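Local coordinates for protein TRAP-T family transporter, DctP (Periplasmic binding) subunit (Sulfitobacter sp. NAS-14.1, PDB 4PF8) that binds beta-D-galacturonate and, as the periplasmic solute-binding subunit of a TRAP transporter, probably delivers it to the membrane partners for uptake, at residues 44-49 with 55-60; 90-95 with 133-138; 241-246 with 252-257. All coordinates share one frame; numbering follows the deposited sequence.

Contact 1 of 3, residues 44-49 with 55-60; sequences AFMEEV and GEIKGK
Met46, a selenomethionine in this crystal, lies over the backbone of Gly59 and covers more of this interface than any other residue. Its CG sits anti to the backbone N (chi1 -168°), which sends the chain from the helix toward the 55-60 segment; bends at the next two torsions then bring CE to the Lys58-Gly59 peptide and SE to Gly59 CA. Met46 SE comes 3.8 Å from Gly59 CA, and Met46 CE lies 3.7 Å from Gly59 N. Nearer the helix, Met46 CG approaches Gly59 O at 3.7 Å. Gly59 has no side chain, and SE rests directly on its main chain.

The surroundings are those of a beta-alpha-beta unit: strand 26-29 leads into helix 37-52, the chain turns back, and strand 59-62 pairs in parallel with the first strand. Trp26 of that first strand touches Met46, Val49 and Ile57 alike.

One turn further along the helix, Val49 meets Ile57 through one branch, its CG1, which lies 3.8 Å from Ile57 CG2 and also rests against Ile57 CB, the two side chains crossing obliquely. The same Ile57 CG2 is 3.9 Å from Met46 CE, so this one branch touches both helical residues. No hydrogen bond spans the two segments. The polar backbone of Ile57 is served by two threonines between them: Thr50, in the last turn of helix 37-52, bonds through OG1 to Ile57 O, and Thr53, just past the helix, through OG1 to Ile57 N.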
loop_
_atom_site.group_PDB
_atom_site.type_symbol
_atom_site.label_atom_id
_atom_site.label_comp_id
_atom_site.label_asym_id
_atom_site.label_seq_id
_atom_site.Cartn_x
_atom_site.Cartn_y
_atom_site.Cartn_z
ATOM N N ALA A 44 18.524 2.461 -0.744
ATOM C CA ALA A 44 19.202 3.258 -1.768
ATOM C C ALA A 44 19.050 4.732 -1.444
ATOM O O ALA A 44 19.988 5.508 -1.641
ATOM C CB ALA A 44 18.657 2.963 -3.152
ATOM N N PHE A 45 17.865 5.104 -0.972
ATOM C CA PHE A 45 17.590 6.464 -0.527
ATOM C C PHE A 45 18.563 6.874 0.580
ATOM O O PHE A 45 19.245 7.894 0.479
ATOM C CB PHE A 45 16.140 6.570 -0.024
ATOM C CG PHE A 45 15.853 7.827 0.742
ATOM C CD1 PHE A 45 15.734 9.038 0.093
ATOM C CD2 PHE A 45 15.691 7.795 2.121
ATOM C CE1 PHE A 45 15.480 10.205 0.799
ATOM C CE2 PHE A 45 15.425 8.959 2.827
ATOM C CZ PHE A 45 15.332 10.169 2.162
HETATM N N MSE A 46 18.633 6.062 1.628
HETATM C CA MSE A 46 19.459 6.397 2.782
HETATM C C MSE A 46 20.931 6.432 2.403
HETATM O O MSE A 46 21.671 7.329 2.816
HETATM C CB MSE A 46 19.228 5.372 3.895
HETATM C CG MSE A 46 19.800 5.772 5.244
HETATM SE SE MSE A 46 18.942 7.400 5.947
HETATM C CE MSE A 46 20.426 8.632 5.714
ATOM N N GLU A 47 21.362 5.471 1.597
ATOM C CA GLU A 47 22.740 5.474 1.083
ATOM C C GLU A 47 23.072 6.748 0.325
ATOM O O GLU A 47 24.154 7.331 0.499
ATOM C CB GLU A 47 22.940 4.290 0.154
ATOM C CG GLU A 47 23.189 2.998 0.862
ATOM C CD GLU A 47 23.450 1.880 -0.116
ATOM O OE1 GLU A 47 22.715 0.867 -0.046
ATOM O OE2 GLU A 47 24.384 2.031 -0.952
ATOM N N GLU A 48 22.155 7.202 -0.517
ATOM C CA GLU A 48 22.425 8.392 -1.313
ATOM C C GLU A 48 22.511 9.633 -0.435
ATOM O O GLU A 48 23.376 10.470 -0.643
ATOM C CB GLU A 48 21.390 8.601 -2.423
ATOM C CG GLU A 48 21.713 9.824 -3.283
ATOM C CD GLU A 48 20.772 10.040 -4.462
ATOM O OE1 GLU A 48 20.648 11.197 -4.928
ATOM O OE2 GLU A 48 20.171 9.059 -4.954
ATOM N N VAL A 49 21.596 9.768 0.514
ATOM C CA VAL A 49 21.635 10.903 1.425
ATOM C C VAL A 49 22.965 10.918 2.168
ATOM O O VAL A 49 23.613 11.957 2.256
ATOM C CB VAL A 49 20.438 10.891 2.404
ATOM C CG1 VAL A 49 20.592 12.002 3.471
ATOM C CG2 VAL A 49 19.154 11.078 1.639
ATOM N N GLY A 55 28.451 12.063 4.864
ATOM C CA GLY A 55 28.325 11.395 6.143
ATOM C C GLY A 55 27.706 12.250 7.229
ATOM O O GLY A 55 27.587 11.807 8.371
ATOM N N GLU A 56 27.304 13.472 6.890
ATOM C CA GLU A 56 26.673 14.353 7.869
ATOM C C GLU A 56 25.334 13.820 8.341
ATOM O O GLU A 56 24.952 14.030 9.488
ATOM C CB GLU A 56 26.525 15.780 7.330
ATOM C CG GLU A 56 27.881 16.477 7.136
ATOM C CD GLU A 56 27.807 17.998 7.190
ATOM O OE1 GLU A 56 26.692 18.551 7.063
ATOM O OE2 GLU A 56 28.876 18.639 7.358
ATOM N N ILE A 57 24.622 13.151 7.443
ATOM C CA ILE A 57 23.369 12.485 7.787
ATOM C C ILE A 57 23.542 11.007 7.576
ATOM O O ILE A 57 23.915 10.577 6.492
ATOM C CB ILE A 57 22.210 12.973 6.926
ATOM C CG1 ILE A 57 22.022 14.475 7.112
ATOM C CG2 ILE A 57 20.918 12.197 7.268
ATOM C CD1 ILE A 57 20.933 15.069 6.271
ATOM N N LYS A 58 23.286 10.238 8.626
ATOM C CA LYS A 58 23.340 8.795 8.563
ATOM C C LYS A 58 22.041 8.261 9.128
ATOM O O LYS A 58 21.314 8.965 9.821
ATOM C CB LYS A 58 24.513 8.252 9.356
ATOM C CG LYS A 58 25.860 8.516 8.672
ATOM C CD LYS A 58 27.020 7.945 9.452
ATOM C CE LYS A 58 28.345 8.251 8.759
ATOM N NZ LYS A 58 28.513 7.507 7.471
ATOM N N GLY A 59 21.740 7.018 8.809
ATOM C CA GLY A 59 20.492 6.444 9.262
ATOM C C GLY A 59 20.411 4.988 8.913
ATOM O O GLY A 59 21.319 4.404 8.322
ATOM N N LYS A 60 19.296 4.401 9.292
ATOM C CA LYS A 60 19.107 2.976 9.139
ATOM C C LYS A 60 17.653 2.719 8.879
ATOM O O LYS A 60 16.782 3.330 9.508
ATOM C CB LYS A 60 19.530 2.236 10.413
ATOM C CG LYS A 60 19.324 0.727 10.313
ATOM C CD LYS A 60 19.843 -0.006 11.543
ATOM C CE LYS A 60 19.524 -1.489 11.456
ATOM N NZ LYS A 60 19.602 -2.157 12.795
#

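Contact 2 of 3, residues 90-95 with 133-138; sequences GPMGQA and KGIVAL
A chi1 of -178° turns CG of Met92, here a selenomethionine, to the side opposite its own amide nitrogen, and bends of the same sense at chi2 and chi3 fold the end of the chain toward Ile135. From the other segment Ile135 answers with CG1 anti to the carbonyl carbon and CD1 carried straight on (chi2 170°), so the two side chains meet tip to tip. Ile135 CD1 lies 3.7 Å from Met92 SE and 4.0 Å from Met92 CE.

Beside this apolar touch, Lys133 curls round the carbonyl of Ala95. Lys133 CG and CE each come to 3.5 Å from Ala95 O, so that methylene carbons rather than the ammonium make the approach.

Helix 121-132 closes with a Schellman motif whose C-prime position is Gly134, at positive phi, and Ile135 opens an edge strand of the five-stranded sheet. Helix 70-79 flanks the contact, Ile74 touching Met92 and Leu77 touching Ile135.

The side chain of Met92 is about 9 Å from the bound galacturonate, beyond direct touch. Without a hydrogen bond between the segments, their association here rests on van der Waals contact: selenoether against methyl in one place, and lysine methylenes against the carbonyl oxygen of Ala95 in the other.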
loop_
_atom_site.group_PDB
_atom_site.type_symbol
_atom_site.label_atom_id
_atom_site.label_comp_id
_atom_site.label_asym_id
_atom_site.label_seq_id
_atom_site.Cartn_x
_atom_site.Cartn_y
_atom_site.Cartn_z
ATOM N N GLY A 90 -3.125 3.103 2.141
ATOM C CA GLY A 90 -4.315 2.446 2.646
ATOM C C GLY A 90 -4.612 2.824 4.094
ATOM O O GLY A 90 -5.658 3.366 4.419
ATOM N N PRO A 91 -3.670 2.543 5.003
ATOM C CA PRO A 91 -3.884 2.873 6.417
ATOM C C PRO A 91 -3.746 4.365 6.727
ATOM O O PRO A 91 -4.076 4.816 7.826
ATOM C CB PRO A 91 -2.784 2.079 7.138
ATOM C CG PRO A 91 -2.300 1.049 6.137
ATOM C CD PRO A 91 -2.491 1.685 4.791
HETATM N N MSE A 92 -3.243 5.118 5.768
HETATM C CA MSE A 92 -3.054 6.555 5.922
HETATM C C MSE A 92 -4.389 7.307 5.925
HETATM O O MSE A 92 -4.452 8.453 6.346
HETATM C CB MSE A 92 -2.169 7.063 4.794
HETATM C CG MSE A 92 -1.844 8.517 4.855
HETATM SE SE MSE A 92 -0.522 8.821 6.189
HETATM C CE MSE A 92 1.072 8.126 5.323
ATOM N N GLY A 93 -5.461 6.670 5.472
ATOM C CA GLY A 93 -6.769 7.312 5.477
ATOM C C GLY A 93 -7.256 7.836 6.832
ATOM O O GLY A 93 -8.037 8.782 6.898
ATOM N N GLN A 94 -6.813 7.242 7.934
ATOM C CA GLN A 94 -7.230 7.745 9.246
ATOM C C GLN A 94 -6.556 9.074 9.634
ATOM O O GLN A 94 -7.215 10.002 10.104
ATOM C CB GLN A 94 -6.998 6.682 10.326
ATOM C CG GLN A 94 -7.610 7.037 11.669
ATOM C CD GLN A 94 -7.821 5.823 12.561
ATOM O OE1 GLN A 94 -7.830 4.682 12.089
ATOM N NE2 GLN A 94 -8.004 6.065 13.858
ATOM N N ALA A 95 -5.248 9.167 9.426
ATOM C CA ALA A 95 -4.493 10.358 9.766
ATOM C C ALA A 95 -4.724 11.466 8.760
ATOM O O ALA A 95 -4.708 12.644 9.114
ATOM C CB ALA A 95 -3.011 10.028 9.809
ATOM N N LYS A 133 -0.632 17.374 7.590
ATOM C CA LYS A 133 -0.659 16.462 8.716
ATOM C C LYS A 133 0.750 16.080 9.190
ATOM O O LYS A 133 0.925 15.108 9.919
ATOM C CB LYS A 133 -1.441 15.208 8.330
ATOM C CG LYS A 133 -2.921 15.461 8.058
ATOM C CD LYS A 133 -3.605 16.072 9.249
ATOM C CE LYS A 133 -5.125 16.098 9.113
ATOM N NZ LYS A 133 -5.578 16.904 7.968
ATOM N N GLY A 134 1.760 16.829 8.756
ATOM C CA GLY A 134 3.117 16.585 9.237
ATOM C C GLY A 134 3.970 15.595 8.466
ATOM O O GLY A 134 4.944 15.056 9.001
ATOM N N ILE A 135 3.629 15.342 7.208
ATOM C CA ILE A 135 4.285 14.301 6.433
ATOM C C ILE A 135 4.727 14.889 5.094
ATOM O O ILE A 135 3.919 15.497 4.388
ATOM C CB ILE A 135 3.306 13.143 6.160
ATOM C CG1 ILE A 135 2.857 12.526 7.478
ATOM C CG2 ILE A 135 3.951 12.093 5.271
ATOM C CD1 ILE A 135 1.694 11.537 7.306
ATOM N N VAL A 136 6.007 14.727 4.765
ATOM C CA VAL A 136 6.556 15.260 3.517
ATOM C C VAL A 136 6.743 14.105 2.532
ATOM O O VAL A 136 7.561 13.222 2.733
ATOM C CB VAL A 136 7.885 15.997 3.763
ATOM C CG1 VAL A 136 8.508 16.447 2.447
ATOM C CG2 VAL A 136 7.665 17.202 4.675
ATOM N N ALA A 137 5.968 14.125 1.451
ATOM C CA ALA A 137 6.023 13.078 0.431
ATOM C C ALA A 137 7.230 13.270 -0.490
ATOM O O ALA A 137 7.465 14.375 -1.008
ATOM C CB ALA A 137 4.734 13.093 -0.394
ATOM N N LEU A 138 8.029 12.226 -0.661
ATOM C CA LEU A 138 9.211 12.310 -1.518
ATOM C C LEU A 138 9.066 11.525 -2.816
ATOM O O LEU A 138 9.814 11.733 -3.772
ATOM C CB LEU A 138 10.442 11.806 -0.781
ATOM C CG LEU A 138 10.784 12.564 0.506
ATOM C CD1 LEU A 138 11.954 11.889 1.192
ATOM C CD2 LEU A 138 11.099 14.028 0.224
#

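Contact 3 of 3, residues 241-246 with 252-257; sequences KTFDGL and EIVKTA
Apolar contacts account for most of this meeting, and Val254 takes part through both of its methyl groups. Val254 CG2 lies 3.8 Å from Leu246 CD1, the two side chains crossing at about a right angle. Val254 CG1 stands at the edge of the Phe243 ring, near its plane, 4.2 Å from Phe243 CE1. The ring reaches this position because chi1 of Phe243, at -175°, points CG away from its own backbone nitrogen and toward the longer helix.

Short helix 240-244, which follows strand 234-239, turns through a brief connection into long helix 248-282. Trp26 and Met238 of the sheet line this corner: Trp26 touches Leu246 and Val254, and Met238 touches Phe243 and Val254.

Lys255 adds a contact made by the end of its chain. Extended beyond CG, it crosses Phe243 at about a right angle and approaches the ring obliquely, with Lys255 CE 3.8 Å and Lys255 NZ 4.0 Å from Phe243 CZ.

Hydrogen bonds serve the turn and its neighbours. Leu246 N bonds to Phe243 O at 3.1 Å, and that carbonyl also accepts from the side-chain amide of Gln251, joining the end of the short helix to the start of the long one.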
loop_
_atom_site.group_PDB
_atom_site.type_symbol
_atom_site.label_atom_id
_atom_site.label_comp_id
_atom_site.label_asym_id
_atom_site.label_seq_id
_atom_site.Cartn_x
_atom_site.Cartn_y
_atom_site.Cartn_z
ATOM N N LYS A 241 8.713 17.413 10.722
ATOM C CA LYS A 241 9.577 17.939 11.768
ATOM C C LYS A 241 11.041 17.698 11.416
ATOM O O LYS A 241 11.877 18.603 11.520
ATOM C CB LYS A 241 9.233 17.322 13.119
ATOM C CG LYS A 241 7.888 17.774 13.614
ATOM C CD LYS A 241 7.404 16.958 14.767
ATOM C CE LYS A 241 6.173 17.581 15.366
ATOM N NZ LYS A 241 6.514 18.869 16.025
ATOM N N THR A 242 11.362 16.481 10.994
ATOM C CA THR A 242 12.749 16.176 10.637
ATOM C C THR A 242 13.169 16.971 9.406
ATOM O O THR A 242 14.247 17.562 9.354
ATOM C CB THR A 242 12.951 14.679 10.383
ATOM O OG1 THR A 242 12.574 13.946 11.555
ATOM C CG2 THR A 242 14.416 14.380 10.049
ATOM N N PHE A 243 12.298 17.007 8.415
ATOM C CA PHE A 243 12.624 17.674 7.154
ATOM C C PHE A 243 12.852 19.175 7.355
ATOM O O PHE A 243 13.794 19.756 6.791
ATOM C CB PHE A 243 11.498 17.422 6.156
ATOM C CG PHE A 243 11.769 17.952 4.787
ATOM C CD1 PHE A 243 12.521 17.226 3.878
ATOM C CD2 PHE A 243 11.282 19.186 4.414
ATOM C CE1 PHE A 243 12.772 17.724 2.608
ATOM C CE2 PHE A 243 11.521 19.674 3.150
ATOM C CZ PHE A 243 12.264 18.940 2.252
ATOM N N ASP A 244 12.005 19.796 8.174
ATOM C CA ASP A 244 12.097 21.229 8.425
ATOM C C ASP A 244 13.378 21.590 9.182
ATOM O O ASP A 244 13.807 22.738 9.148
ATOM C CB ASP A 244 10.866 21.731 9.190
ATOM C CG ASP A 244 9.617 21.845 8.296
ATOM O OD1 ASP A 244 9.763 21.888 7.050
ATOM O OD2 ASP A 244 8.487 21.885 8.843
ATOM N N GLY A 245 14.006 20.623 9.839
ATOM C CA GLY A 245 15.238 20.890 10.574
ATOM C C GLY A 245 16.483 20.745 9.725
ATOM O O GLY A 245 17.583 20.945 10.200
ATOM N N LEU A 246 16.313 20.375 8.455
ATOM C CA LEU A 246 17.453 20.199 7.559
ATOM C C LEU A 246 17.858 21.506 6.904
ATOM O O LEU A 246 17.033 22.393 6.687
ATOM C CB LEU A 246 17.121 19.174 6.464
ATOM C CG LEU A 246 16.727 17.773 6.924
ATOM C CD1 LEU A 246 16.450 16.891 5.717
ATOM C CD2 LEU A 246 17.792 17.173 7.824
ATOM N N GLU A 252 17.340 19.593 -0.520
ATOM C CA GLU A 252 17.436 19.299 -1.945
ATOM C C GLU A 252 18.032 17.917 -2.185
ATOM O O GLU A 252 17.588 17.190 -3.088
ATOM C CB GLU A 252 18.262 20.370 -2.649
ATOM C CG GLU A 252 17.518 21.682 -2.806
ATOM C CD GLU A 252 16.254 21.536 -3.631
ATOM O OE1 GLU A 252 16.252 20.722 -4.583
ATOM O OE2 GLU A 252 15.258 22.231 -3.318
ATOM N N ILE A 253 19.033 17.551 -1.392
ATOM C CA ILE A 253 19.628 16.230 -1.481
ATOM C C ILE A 253 18.564 15.163 -1.185
ATOM O O ILE A 253 18.475 14.154 -1.882
ATOM C CB ILE A 253 20.828 16.086 -0.519
ATOM C CG1 ILE A 253 22.054 16.776 -1.113
ATOM C CG2 ILE A 253 21.156 14.615 -0.276
ATOM C CD1 ILE A 253 23.147 17.096 -0.093
ATOM N N VAL A 254 17.756 15.401 -0.165
ATOM C CA VAL A 254 16.724 14.438 0.209
ATOM C C VAL A 254 15.675 14.268 -0.889
ATOM O O VAL A 254 15.277 13.150 -1.219
ATOM C CB VAL A 254 16.067 14.852 1.546
ATOM C CG1 VAL A 254 14.746 14.095 1.786
ATOM C CG2 VAL A 254 17.040 14.604 2.687
ATOM N N LYS A 255 15.237 15.370 -1.471
ATOM C CA LYS A 255 14.248 15.306 -2.532
ATOM C C LYS A 255 14.796 14.570 -3.755
ATOM O O LYS A 255 14.087 13.756 -4.353
ATOM C CB LYS A 255 13.751 16.713 -2.884
ATOM C CG LYS A 255 12.890 17.296 -1.770
ATOM C CD LYS A 255 12.116 18.538 -2.197
ATOM C CE LYS A 255 10.915 18.745 -1.280
ATOM N NZ LYS A 255 10.510 20.178 -1.167
ATOM N N THR A 256 16.058 14.824 -4.107
ATOM C CA THR A 256 16.668 14.167 -5.263
ATOM C C THR A 256 16.831 12.667 -4.994
ATOM O O THR A 256 16.510 11.821 -5.841
ATOM C CB THR A 256 18.031 14.779 -5.585
ATOM O OG1 THR A 256 17.851 16.139 -6.001
ATOM C CG2 THR A 256 18.719 14.014 -6.698
ATOM N N ALA A 257 17.316 12.337 -3.811
ATOM C CA ALA A 257 17.486 10.943 -3.434
ATOM C C ALA A 257 16.148 10.223 -3.399
ATOM O O ALA A 257 16.057 9.048 -3.766
ATOM C CB ALA A 257 18.168 10.846 -2.062
#

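How the contacts relate
Along the chain the three contacts follow in series, yet in space they gather round one five-stranded sheet. Contact 1 lies by its edge strand 59-62, contact 2 by the opposite edge strand 135-141, and their centres are about 22 Å apart. Contact 3 sits about 11 Å from contact 1 and about 17 Å from contact 2, centre to centre, and touches both: Val49 CG2 meets Ala257 CB at 3.8 Å, and Val254 CG1 meets Leu138 CD1 at 3.6 Å. Helix 248-282 thus packs against both helix 37-52 and strand 135-141, which probably helps tie the two edges of the sheet together. Contact 2 is the nearest of the three to the chain's centre.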